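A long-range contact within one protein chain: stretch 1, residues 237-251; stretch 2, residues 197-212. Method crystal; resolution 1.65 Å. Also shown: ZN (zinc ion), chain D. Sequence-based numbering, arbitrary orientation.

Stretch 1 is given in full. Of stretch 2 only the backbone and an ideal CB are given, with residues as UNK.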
ATOM      1  N   VAL A 237      -4.111  -7.614  33.089  1.00 18.25           N
ATOM      2  CA  VAL A 237      -4.297  -6.289  33.656  1.00 15.56           C
ATOM      3  C   VAL A 237      -5.595  -6.318  34.452  1.00 20.12           C
ATOM      4  O   VAL A 237      -6.602  -6.812  33.964  1.00 23.92           O
ATOM      5  CB  VAL A 237      -4.406  -5.248  32.547  1.00 17.66           C
ATOM      6  CG1 VAL A 237      -4.655  -3.862  33.131  1.00 21.47           C
ATOM      7  CG2 VAL A 237      -3.133  -5.260  31.690  1.00 17.99           C
ATOM      8  N   LYS A 238      -5.587  -5.790  35.670  1.00 18.89           N
ATOM      9  CA  LYS A 238      -6.830  -5.740  36.429  1.00 20.87           C
ATOM     10  C   LYS A 238      -7.694  -4.624  35.870  1.00 24.05           C
ATOM     11  O   LYS A 238      -7.289  -3.465  35.875  1.00 26.64           O
ATOM     12  CB  LYS A 238      -6.552  -5.513  37.919  1.00 24.84           C
ATOM     13  CG  LYS A 238      -5.787  -6.652  38.587  1.00 22.17           C
ATOM     14  CD  LYS A 238      -5.638  -6.447  40.099  1.00 26.66           C
ATOM     15  CE  LYS A 238      -4.818  -7.580  40.705  1.00 27.32           C
ATOM     16  NZ  LYS A 238      -4.733  -7.536  42.210  1.00 30.85           N
ATOM     17  N   THR A 239      -8.875  -4.972  35.364  1.00 23.74           N
ATOM     18  CA  THR A 239      -9.816  -3.964  34.895  1.00 21.19           C
ATOM     19  C   THR A 239     -11.101  -4.065  35.706  1.00 24.45           C
ATOM     20  O   THR A 239     -11.077  -3.864  36.912  1.00 30.11           O
ATOM     21  CB  THR A 239     -10.078  -4.071  33.387  1.00 27.50           C
ATOM     22  OG1 THR A 239     -10.732  -5.311  33.089  1.00 23.65           O
ATOM     23  CG2 THR A 239      -8.746  -4.009  32.633  1.00 20.34           C
ATOM     24  N   ASP A 240     -12.206  -4.371  35.042  1.00 25.85           N
ATOM     25  CA  ASP A 240     -13.498  -4.523  35.699  1.00 29.36           C
ATOM     26  C   ASP A 240     -14.054  -5.869  35.275  1.00 30.87           C
ATOM     27  O   ASP A 240     -14.334  -6.076  34.098  1.00 29.78           O
ATOM     28  CB  ASP A 240     -14.437  -3.397  35.259  1.00 32.60           C
ATOM     29  CG  ASP A 240     -15.892  -3.657  35.628  1.00 40.79           C
ATOM     30  OD1 ASP A 240     -16.157  -4.548  36.458  1.00 42.02           O
ATOM     31  OD2 ASP A 240     -16.775  -2.959  35.084  1.00 53.57           O
ATOM     32  N   LEU A 241     -14.196  -6.796  36.221  1.00 27.95           N
ATOM     33  CA  LEU A 241     -14.694  -8.125  35.872  1.00 35.05           C
ATOM     34  C   LEU A 241     -16.167  -8.096  35.471  1.00 38.18           C
ATOM     35  O   LEU A 241     -16.692  -9.070  34.937  1.00 30.93           O
ATOM     36  CB  LEU A 241     -14.473  -9.129  37.002  1.00 33.85           C
ATOM     37  CG  LEU A 241     -13.043  -9.603  37.260  1.00 27.00           C
ATOM     38  CD1 LEU A 241     -13.041 -10.655  38.351  1.00 32.06           C
ATOM     39  CD2 LEU A 241     -12.406 -10.147  35.992  1.00 40.64           C
ATOM     40  N   ASN A 242     -16.829  -6.973  35.724  1.00 36.85           N
ATOM     41  CA  ASN A 242     -18.222  -6.825  35.329  1.00 40.11           C
ATOM     42  C   ASN A 242     -18.421  -5.896  34.138  1.00 47.21           C
ATOM     43  O   ASN A 242     -19.528  -5.414  33.900  1.00 37.67           O
ATOM     44  CB  ASN A 242     -19.063  -6.359  36.516  1.00 36.66           C
ATOM     45  CG  ASN A 242     -19.227  -7.439  37.555  1.00 45.21           C
ATOM     46  OD1 ASN A 242     -18.610  -7.398  38.619  1.00 48.52           O
ATOM     47  ND2 ASN A 242     -20.047  -8.431  37.243  1.00 31.98           N
ATOM     48  N   HIS A 243     -17.350  -5.651  33.391  1.00 35.61           N
ATOM     49  CA  HIS A 243     -17.422  -4.766  32.236  1.00 30.01           C
ATOM     50  C   HIS A 243     -18.440  -5.280  31.220  1.00 29.44           C
ATOM     51  O   HIS A 243     -18.463  -6.470  30.906  1.00 36.05           O
ATOM     52  CB  HIS A 243     -16.052  -4.632  31.565  1.00 31.17           C
ATOM     53  CG  HIS A 243     -15.917  -3.411  30.712  1.00 30.05           C
ATOM     54  ND1 HIS A 243     -16.563  -3.272  29.502  1.00 31.52           N
ATOM     55  CD2 HIS A 243     -15.210  -2.270  30.895  1.00 30.79           C
ATOM     56  CE1 HIS A 243     -16.263  -2.096  28.979  1.00 35.90           C
ATOM     57  NE2 HIS A 243     -15.443  -1.468  29.804  1.00 35.82           N
ATOM     58  N   PRO A 244     -19.281  -4.375  30.697  1.00 42.94           N
ATOM     59  CA  PRO A 244     -20.254  -4.707  29.652  1.00 46.34           C
ATOM     60  C   PRO A 244     -19.623  -5.468  28.485  1.00 48.50           C
ATOM     61  O   PRO A 244     -20.266  -6.335  27.895  1.00 45.92           O
ATOM     62  CB  PRO A 244     -20.743  -3.333  29.186  1.00 45.72           C
ATOM     63  CG  PRO A 244     -20.596  -2.464  30.381  1.00 47.19           C
ATOM     64  CD  PRO A 244     -19.380  -2.966  31.120  1.00 45.41           C
ATOM     65  N   ASN A 245     -18.377  -5.142  28.152  1.00 34.54           N
ATOM     66  CA  ASN A 245     -17.655  -5.841  27.092  1.00 33.99           C
ATOM     67  C   ASN A 245     -16.686  -6.879  27.663  1.00 39.62           C
ATOM     68  O   ASN A 245     -15.635  -6.531  28.201  1.00 36.55           O
ATOM     69  CB  ASN A 245     -16.911  -4.835  26.210  1.00 30.80           C
ATOM     70  CG  ASN A 245     -16.186  -5.491  25.042  1.00 35.32           C
ATOM     71  OD1 ASN A 245     -16.137  -6.715  24.932  1.00 42.82           O
ATOM     72  ND2 ASN A 245     -15.607  -4.672  24.174  1.00 40.53           N
ATOM     73  N   PRO A 246     -17.030  -8.164  27.529  1.00 39.95           N
ATOM     74  CA  PRO A 246     -16.276  -9.263  28.146  1.00 32.44           C
ATOM     75  C   PRO A 246     -14.795  -9.272  27.761  1.00 36.31           C
ATOM     76  O   PRO A 246     -13.965  -9.727  28.551  1.00 28.78           O
ATOM     77  CB  PRO A 246     -16.970 -10.516  27.599  1.00 61.34           C
ATOM     78  CG  PRO A 246     -17.653 -10.061  26.341  1.00 55.73           C
ATOM     79  CD  PRO A 246     -18.088  -8.656  26.627  1.00 51.39           C
ATOM     80  N   ALA A 247     -14.474  -8.780  26.568  1.00 31.04           N
ATOM     81  CA  ALA A 247     -13.096  -8.783  26.082  1.00 31.05           C
ATOM     82  C   ALA A 247     -12.204  -7.843  26.887  1.00 36.92           C
ATOM     83  O   ALA A 247     -10.991  -8.042  26.971  1.00 31.43           O
ATOM     84  CB  ALA A 247     -13.048  -8.417  24.615  1.00 38.64           C
ATOM     85  N   ILE A 248     -12.807  -6.816  27.473  1.00 31.31           N
ATOM     86  CA  ILE A 248     -12.049  -5.834  28.241  1.00 34.46           C
ATOM     87  C   ILE A 248     -11.763  -6.330  29.666  1.00 29.08           C
ATOM     88  O   ILE A 248     -10.901  -5.788  30.375  1.00 24.82           O
ATOM     89  CB  ILE A 248     -12.778  -4.472  28.235  1.00 24.47           C
ATOM     90  CG1 ILE A 248     -12.913  -3.967  26.794  1.00 31.35           C
ATOM     91  CG2 ILE A 248     -12.042  -3.455  29.094  1.00 27.61           C
ATOM     92  CD1 ILE A 248     -13.680  -2.676  26.677  1.00 45.23           C
ATOM     93  N   ARG A 249     -12.471  -7.379  30.075  1.00 24.72           N
ATOM     94  CA  ARG A 249     -12.319  -7.949  31.411  1.00 25.88           C
ATOM     95  C   ARG A 249     -10.954  -8.615  31.628  1.00 21.60           C
ATOM     96  O   ARG A 249     -10.633  -9.616  30.991  1.00 26.07           O
ATOM     97  CB  ARG A 249     -13.439  -8.954  31.688  1.00 29.23           C
ATOM     98  CG  ARG A 249     -14.823  -8.322  31.764  1.00 35.14           C
ATOM     99  CD  ARG A 249     -15.894  -9.380  31.991  1.00 32.57           C
ATOM    100  NE  ARG A 249     -17.231  -8.810  31.864  1.00 33.84           N
ATOM    101  CZ  ARG A 249     -18.352  -9.462  32.156  1.00 41.26           C
ATOM    102  NH1 ARG A 249     -18.299 -10.714  32.596  1.00 40.90           N
ATOM    103  NH2 ARG A 249     -19.526  -8.859  32.011  1.00 45.14           N
ATOM    104  N   ASP A 250     -10.160  -8.039  32.526  1.00 21.94           N
ATOM    105  CA  ASP A 250      -8.808  -8.526  32.840  1.00 22.72           C
ATOM    106  C   ASP A 250      -8.022  -9.066  31.638  1.00 24.56           C
ATOM    107  O   ASP A 250      -7.615 -10.230  31.610  1.00 21.32           O
ATOM    108  CB  ASP A 250      -8.842  -9.566  33.964  1.00 21.01           C
ATOM    109  CG  ASP A 250      -9.186  -8.954  35.321  1.00 19.49           C
ATOM    110  OD1 ASP A 250      -9.666  -7.800  35.355  1.00 24.16           O
ATOM    111  OD2 ASP A 250      -8.958  -9.622  36.344  1.00 22.53           O
ATOM    112  N   TRP A 251      -7.780  -8.196  30.667  1.00 17.98           N
ATOM    113  CA  TRP A 251      -7.137  -8.599  29.428  1.00 16.48           C
ATOM    114  C   TRP A 251      -5.649  -8.914  29.611  1.00 19.38           C
ATOM    115  O   TRP A 251      -5.003  -8.436  30.551  1.00 19.65           O
ATOM    116  CB  TRP A 251      -7.364  -7.529  28.350  1.00 21.37           C
ATOM    117  CG  TRP A 251      -6.887  -6.141  28.698  1.00 18.44           C
ATOM    118  CD1 TRP A 251      -7.605  -5.144  29.310  1.00 17.54           C
ATOM    119  CD2 TRP A 251      -5.601  -5.577  28.395  1.00 19.50           C
ATOM    120  NE1 TRP A 251      -6.826  -4.012  29.439  1.00 21.51           N
ATOM    121  CE2 TRP A 251      -5.598  -4.249  28.874  1.00 19.59           C
ATOM    122  CE3 TRP A 251      -4.455  -6.072  27.764  1.00 18.60           C
ATOM    123  CZ2 TRP A 251      -4.486  -3.405  28.743  1.00 16.14           C
ATOM    124  CZ3 TRP A 251      -3.347  -5.235  27.637  1.00 18.85           C
ATOM    125  CH2 TRP A 251      -3.370  -3.918  28.130  1.00 19.19           C
ATOM    126  N   UNK A 197     -11.254 -22.327  32.155  1.00 29.99           N
ATOM    127  CA  UNK A 197     -11.772 -22.185  33.507  1.00 28.59           C
ATOM    128  C   UNK A 197     -11.772 -20.713  33.915  1.00 40.10           C
ATOM    129  O   UNK A 197     -12.714 -20.235  34.551  1.00 30.45           O
ATOM    130  CB  UNK A 197     -10.947 -23.017  34.491  1.00 28.59           C
ATOM    131  N   UNK A 198     -10.720 -19.991  33.533  1.00 28.90           N
ATOM    132  CA  UNK A 198     -10.677 -18.555  33.776  1.00 28.34           C
ATOM    133  C   UNK A 198     -11.808 -17.842  33.048  1.00 32.50           C
ATOM    134  O   UNK A 198     -12.446 -16.939  33.593  1.00 28.90           O
ATOM    135  CB  UNK A 198      -9.327 -17.981  33.342  1.00 28.34           C
ATOM    136  N   UNK A 199     -12.048 -18.238  31.802  1.00 27.95           N
ATOM    137  CA  UNK A 199     -13.069 -17.589  30.991  1.00 30.53           C
ATOM    138  C   UNK A 199     -14.449 -17.751  31.621  1.00 29.11           C
ATOM    139  O   UNK A 199     -15.255 -16.817  31.627  1.00 31.29           O
ATOM    140  CB  UNK A 199     -13.065 -18.160  29.571  1.00 30.53           C
ATOM    141  N   UNK A 200     -14.716 -18.937  32.155  1.00 29.03           N
ATOM    142  CA  UNK A 200     -16.005 -19.213  32.781  1.00 40.14           C
ATOM    143  C   UNK A 200     -16.236 -18.287  33.980  1.00 49.19           C
ATOM    144  O   UNK A 200     -17.338 -17.770  34.177  1.00 37.00           O
ATOM    145  CB  UNK A 200     -16.081 -20.677  33.218  1.00 40.14           C
ATOM    146  N   UNK A 201     -15.190 -18.075  34.771  1.00 36.77           N
ATOM    147  CA  UNK A 201     -15.270 -17.177  35.922  1.00 28.68           C
ATOM    148  C   UNK A 201     -15.455 -15.746  35.447  1.00 33.96           C
ATOM    149  O   UNK A 201     -16.342 -15.030  35.919  1.00 32.94           O
ATOM    150  CB  UNK A 201     -14.019 -17.293  36.794  1.00 28.68           C
ATOM    151  N   UNK A 202     -14.611 -15.342  34.501  1.00 29.43           N
ATOM    152  CA  UNK A 202     -14.624 -13.990  33.958  1.00 27.18           C
ATOM    153  C   UNK A 202     -15.994 -13.593  33.416  1.00 31.95           C
ATOM    154  O   UNK A 202     -16.468 -12.488  33.664  1.00 35.02           O
ATOM    155  CB  UNK A 202     -13.575 -13.864  32.851  1.00 27.18           C
ATOM    156  N   UNK A 203     -16.621 -14.493  32.662  1.00 32.96           N
ATOM    157  CA  UNK A 203     -17.904 -14.200  32.024  1.00 41.88           C
ATOM    158  C   UNK A 203     -19.041 -14.043  33.022  1.00 48.63           C
ATOM    159  O   UNK A 203     -20.087 -13.478  32.698  1.00 49.30           O
ATOM    160  CB  UNK A 203     -18.253 -15.307  31.027  1.00 41.88           C
ATOM    161  N   UNK A 204     -18.831 -14.554  34.232  1.00 36.31           N
ATOM    162  CA  UNK A 204     -19.808 -14.415  35.307  1.00 54.35           C
ATOM    163  C   UNK A 204     -19.369 -13.367  36.330  1.00 55.79           C
ATOM    164  O   UNK A 204     -19.951 -13.266  37.412  1.00 50.29           O
ATOM    165  CB  UNK A 204     -20.027 -15.762  35.998  1.00 54.35           C
ATOM    166  N   UNK A 205     -18.336 -12.599  35.990  1.00 42.81           N
ATOM    167  CA  UNK A 205     -17.879 -11.513  36.844  1.00 37.35           C
ATOM    168  C   UNK A 205     -17.213 -11.960  38.132  1.00 37.55           C
ATOM    169  O   UNK A 205     -17.193 -11.226  39.124  1.00 44.19           O
ATOM    170  CB  UNK A 205     -19.064 -10.607  37.187  1.00 37.35           C
ATOM    171  N   UNK A 206     -16.659 -13.166  38.124  1.00 38.23           N
ATOM    172  CA  UNK A 206     -16.051 -13.740  39.319  1.00 34.36           C
ATOM    173  C   UNK A 206     -14.533 -13.785  39.183  1.00 42.22           C
ATOM    174  O   UNK A 206     -14.010 -14.103  38.114  1.00 34.66           O
ATOM    175  CB  UNK A 206     -16.602 -15.144  39.579  1.00 34.36           C
ATOM    176  N   UNK A 207     -13.832 -13.463  40.267  1.00 41.19           N
ATOM    177  CA  UNK A 207     -12.373 -13.427  40.253  1.00 31.23           C
ATOM    178  C   UNK A 207     -11.762 -14.802  40.484  1.00 45.94           C
ATOM    179  O   UNK A 207     -12.284 -15.607  41.257  1.00 37.55           O
ATOM    180  CB  UNK A 207     -11.862 -12.450  41.314  1.00 31.23           C
ATOM    181  N   UNK A 208     -10.651 -15.068  39.806  1.00 35.08           N
ATOM    182  CA  UNK A 208      -9.884 -16.271  40.073  1.00 33.57           C
ATOM    183  C   UNK A 208      -9.029 -16.009  41.302  1.00 42.88           C
ATOM    184  O   UNK A 208      -8.929 -14.873  41.771  1.00 29.43           O
ATOM    185  CB  UNK A 208      -9.027 -16.671  38.870  1.00 33.57           C
ATOM    186  N   UNK A 209      -8.416 -17.062  41.824  1.00 25.66           N
ATOM    187  CA  UNK A 209      -7.558 -16.939  42.995  1.00 28.90           C
ATOM    188  C   UNK A 209      -6.357 -16.024  42.747  1.00 28.26           C
ATOM    189  O   UNK A 209      -5.908 -15.321  43.649  1.00 31.07           O
ATOM    190  CB  UNK A 209      -7.072 -18.324  43.428  1.00 28.90           C
ATOM    191  N   UNK A 210      -5.844 -16.035  41.518  1.00 30.51           N
ATOM    192  CA  UNK A 210      -4.624 -15.306  41.190  1.00 23.12           C
ATOM    193  C   UNK A 210      -4.818 -13.806  41.422  1.00 21.91           C
ATOM    194  O   UNK A 210      -3.872 -13.083  41.750  1.00 25.61           O
ATOM    195  CB  UNK A 210      -4.214 -15.573  39.740  1.00 23.12           C
ATOM    196  N   UNK A 211      -6.050 -13.353  41.228  1.00 20.73           N
ATOM    197  CA  UNK A 211      -6.365 -11.931  41.297  1.00 24.71           C
ATOM    198  C   UNK A 211      -6.206 -11.376  42.707  1.00 33.50           C
ATOM    199  O   UNK A 211      -6.144 -10.161  42.890  1.00 26.90           O
ATOM    200  CB  UNK A 211      -7.792 -11.686  40.802  1.00 24.71           C
ATOM    201  N   UNK A 212      -6.132 -12.263  43.698  1.00 28.49           N
ATOM    202  CA  UNK A 212      -6.022 -11.838  45.092  1.00 24.91           C
ATOM    203  C   UNK A 212      -4.588 -11.846  45.616  1.00 30.22           C
ATOM    204  O   UNK A 212      -4.341 -11.441  46.757  1.00 29.09           O
ATOM    205  CB  UNK A 212      -6.888 -12.741  45.973  1.00 24.91           C
TER
HETATM  206 ZN    ZN D1001      -6.040 -17.131  37.617  1.00 27.33          ZN

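Positions 197, 199 and 200 lie on a helix with nothing of stretch 1 near their ideal CB atoms, which leaves the choice open; they are E197, R199 and E200. Position 198 is also helical, with CA-to-CB sideways. Only a long side chain could reach stretch 1 from here, and apolar or polar ones remain possible. It is F198, whose ring meets D250 with its edge, CZ lying 4.2 Å from D250 CB. Position 201, again sideways, makes no contact and is L201.

At position 202 the ideal CB lies 5.0 Å from both L241 CD2 and R249 CB, and the carbonyl oxygens of P246, A247 and R249 lie beyond. A long chain, aliphatic along its length and ending in a donor, would suit; lysine, arginine or glutamine all qualify. K202 packs its CG 3.6 Å from R249 CB, and its NZ makes a weak hydrogen bond to P246 O (3.4 Å). Water 1 accepts from NZ and donates to R249 O. The backbone contributes too: R249 NH1 donates to K202 O at 2.8 Å.

Position 203 points away, which leaves room for many polar residues. N203 nevertheless brings ND2 to 3.9 Å from P246 CB. Position 204, also directed away, is R204, which forms a salt bridge with the residue at 206.

Position 205 has phi/psi of 70/25, and positive phi by itself favours glycine. An ideal CB would also lie 2.4 Å from N242 ND2, a clash with that side chain as placed. The residue is G205, whose CA approaches L241 O to 3.3 Å in a CA-H...O contact.

Position 206 points away and suits polar residues; it is E206. At 207 the ideal CB is 3.7 Å from L241 CD1, so a small apolar side chain fits well. A207 places CB 3.6 Å from L241 CD1.

Positions 208 and 210 make no contact with stretch 1, but the nearby zinc suggests metal ligands, cysteine or histidine. C208 SG and C210 SG each bind the zinc ion at 2.4 Å. Position 209, out of reach, is H209.

Position 211 points toward stretch 1, with the ideal CB 5.0 Å from D250 OD2. The carboxylate calls for a basic residue, lysine or arginine. R211 answers with a two-pronged salt bridge, NE to D250 OD2 at 2.8 Å and NH2 to D250 OD1 at 3.0 Å. K238 CB and L241 CG cover opposite faces of its guanidinium, while K238 NZ donates to R211 O (3.1 Å). Position 212, facing away, is S212.

Stretch 2 197-212: EFRELKNRGEACHCRS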
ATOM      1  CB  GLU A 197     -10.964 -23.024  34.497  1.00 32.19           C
ATOM      2  CG  GLU A 197     -11.805 -23.586  35.639  1.00 62.57           C
ATOM      3  CD  GLU A 197     -11.245 -23.252  37.008  1.00 80.28           C
ATOM      4  OE1 GLU A 197     -10.084 -23.628  37.288  1.00 90.57           O
ATOM      5  OE2 GLU A 197     -11.967 -22.620  37.809  1.00 62.77           O
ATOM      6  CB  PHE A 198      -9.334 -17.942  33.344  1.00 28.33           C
ATOM      7  CG  PHE A 198      -9.240 -16.475  33.640  1.00 32.20           C
ATOM      8  CD1 PHE A 198      -9.614 -15.537  32.692  1.00 25.86           C
ATOM      9  CD2 PHE A 198      -8.825 -16.037  34.885  1.00 29.26           C
ATOM     10  CE1 PHE A 198      -9.563 -14.186  32.975  1.00 32.29           C
ATOM     11  CE2 PHE A 198      -8.772 -14.683  35.174  1.00 25.13           C
ATOM     12  CZ  PHE A 198      -9.135 -13.761  34.216  1.00 25.32           C
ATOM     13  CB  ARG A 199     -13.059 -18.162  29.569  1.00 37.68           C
ATOM     14  CG  ARG A 199     -14.073 -17.529  28.631  1.00 38.82           C
ATOM     15  CD  ARG A 199     -14.011 -18.169  27.256  1.00 52.75           C
ATOM     16  NE  ARG A 199     -15.042 -17.643  26.366  1.00 73.89           N
ATOM     17  CZ  ARG A 199     -15.134 -17.943  25.076  1.00 91.30           C
ATOM     18  NH1 ARG A 199     -14.251 -18.761  24.521  1.00 77.69           N
ATOM     19  NH2 ARG A 199     -16.106 -17.420  24.338  1.00 91.50           N
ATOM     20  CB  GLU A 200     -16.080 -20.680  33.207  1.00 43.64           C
ATOM     21  CG  GLU A 200     -17.480 -21.166  33.533  1.00 68.53           C
ATOM     22  CD  GLU A 200     -17.505 -22.625  33.939  1.00 87.38           C
ATOM     23  OE1 GLU A 200     -16.583 -23.055  34.666  1.00 78.35           O
ATOM     24  OE2 GLU A 200     -18.445 -23.342  33.535  1.00 90.46           O
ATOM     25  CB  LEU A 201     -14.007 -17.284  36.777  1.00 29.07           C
ATOM     26  CG  LEU A 201     -13.812 -18.570  37.577  1.00 39.38           C
ATOM     27  CD1 LEU A 201     -12.438 -18.589  38.235  1.00 35.70           C
ATOM     28  CD2 LEU A 201     -14.920 -18.726  38.621  1.00 35.20           C
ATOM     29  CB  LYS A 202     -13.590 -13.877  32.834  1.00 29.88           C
ATOM     30  CG  LYS A 202     -13.359 -12.460  32.335  1.00 33.82           C
ATOM     31  CD  LYS A 202     -12.535 -12.454  31.048  1.00 35.87           C
ATOM     32  CE  LYS A 202     -13.381 -12.857  29.842  1.00 33.84           C
ATOM     33  NZ  LYS A 202     -12.597 -12.842  28.576  1.00 25.70           N
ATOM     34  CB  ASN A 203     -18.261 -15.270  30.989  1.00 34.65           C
ATOM     35  CG  ASN A 203     -17.434 -15.161  29.727  1.00 38.03           C
ATOM     36  OD1 ASN A 203     -17.138 -16.166  29.079  1.00 55.07           O
ATOM     37  ND2 ASN A 203     -17.050 -13.935  29.371  1.00 39.57           N
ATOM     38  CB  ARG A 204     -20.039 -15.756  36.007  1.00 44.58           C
ATOM     39  CG  ARG A 204     -20.310 -16.920  35.068  1.00 66.24           C
ATOM     40  CD  ARG A 204     -20.846 -18.119  35.838  1.00 70.84           C
ATOM     41  NE  ARG A 204     -20.138 -18.318  37.099  1.00 66.00           N
ATOM     42  CZ  ARG A 204     -19.053 -19.073  37.238  1.00 62.25           C
ATOM     43  NH1 ARG A 204     -18.476 -19.194  38.425  1.00 53.10           N
ATOM     44  NH2 ARG A 204     -18.543 -19.704  36.189  1.00 73.99           N
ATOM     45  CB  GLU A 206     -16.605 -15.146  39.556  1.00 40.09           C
ATOM     46  CG  GLU A 206     -16.048 -15.863  40.765  1.00 55.70           C
ATOM     47  CD  GLU A 206     -16.858 -17.096  41.118  1.00 72.22           C
ATOM     48  OE1 GLU A 206     -17.883 -17.346  40.446  1.00 64.69           O
ATOM     49  OE2 GLU A 206     -16.475 -17.811  42.069  1.00 81.39           O
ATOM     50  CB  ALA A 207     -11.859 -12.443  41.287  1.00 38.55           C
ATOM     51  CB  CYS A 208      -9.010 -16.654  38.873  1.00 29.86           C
ATOM     52  SG  CYS A 208      -7.595 -15.546  38.597  1.00 26.81           S
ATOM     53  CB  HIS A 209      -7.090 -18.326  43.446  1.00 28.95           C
ATOM     54  CG  HIS A 209      -5.997 -18.293  44.465  1.00 32.48           C
ATOM     55  ND1 HIS A 209      -6.209 -17.902  45.770  1.00 39.75           N
ATOM     56  CD2 HIS A 209      -4.683 -18.605  44.373  1.00 32.35           C
ATOM     57  CE1 HIS A 209      -5.071 -17.972  46.438  1.00 38.59           C
ATOM     58  NE2 HIS A 209      -4.129 -18.393  45.614  1.00 53.67           N
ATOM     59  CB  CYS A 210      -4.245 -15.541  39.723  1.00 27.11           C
ATOM     60  SG  CYS A 210      -4.274 -17.283  39.191  1.00 26.85           S
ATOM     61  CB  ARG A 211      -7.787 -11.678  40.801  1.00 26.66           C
ATOM     62  CG  ARG A 211      -8.010 -10.278  40.250  1.00 23.45           C
ATOM     63  CD  ARG A 211      -9.478 -10.047  39.942  1.00 27.96           C
ATOM     64  NE  ARG A 211      -9.688  -9.010  38.931  1.00 24.55           N
ATOM     65  CZ  ARG A 211      -9.966  -7.736  39.196  1.00 27.85           C
ATOM     66  NH1 ARG A 211     -10.067  -7.316  40.454  1.00 31.13           N
ATOM     67  NH2 ARG A 211     -10.150  -6.880  38.200  1.00 27.62           N
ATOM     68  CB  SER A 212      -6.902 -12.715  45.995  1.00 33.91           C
ATOM     69  OG  SER A 212      -6.383 -14.033  46.086  1.00 31.38           O
TER
HETATM   70  O   HOH W   1     -10.477 -10.815  28.712  1.00 35.62           O
HETATM   71  O   HOH W   2      -3.182 -10.283  42.324  1.00 24.33           O
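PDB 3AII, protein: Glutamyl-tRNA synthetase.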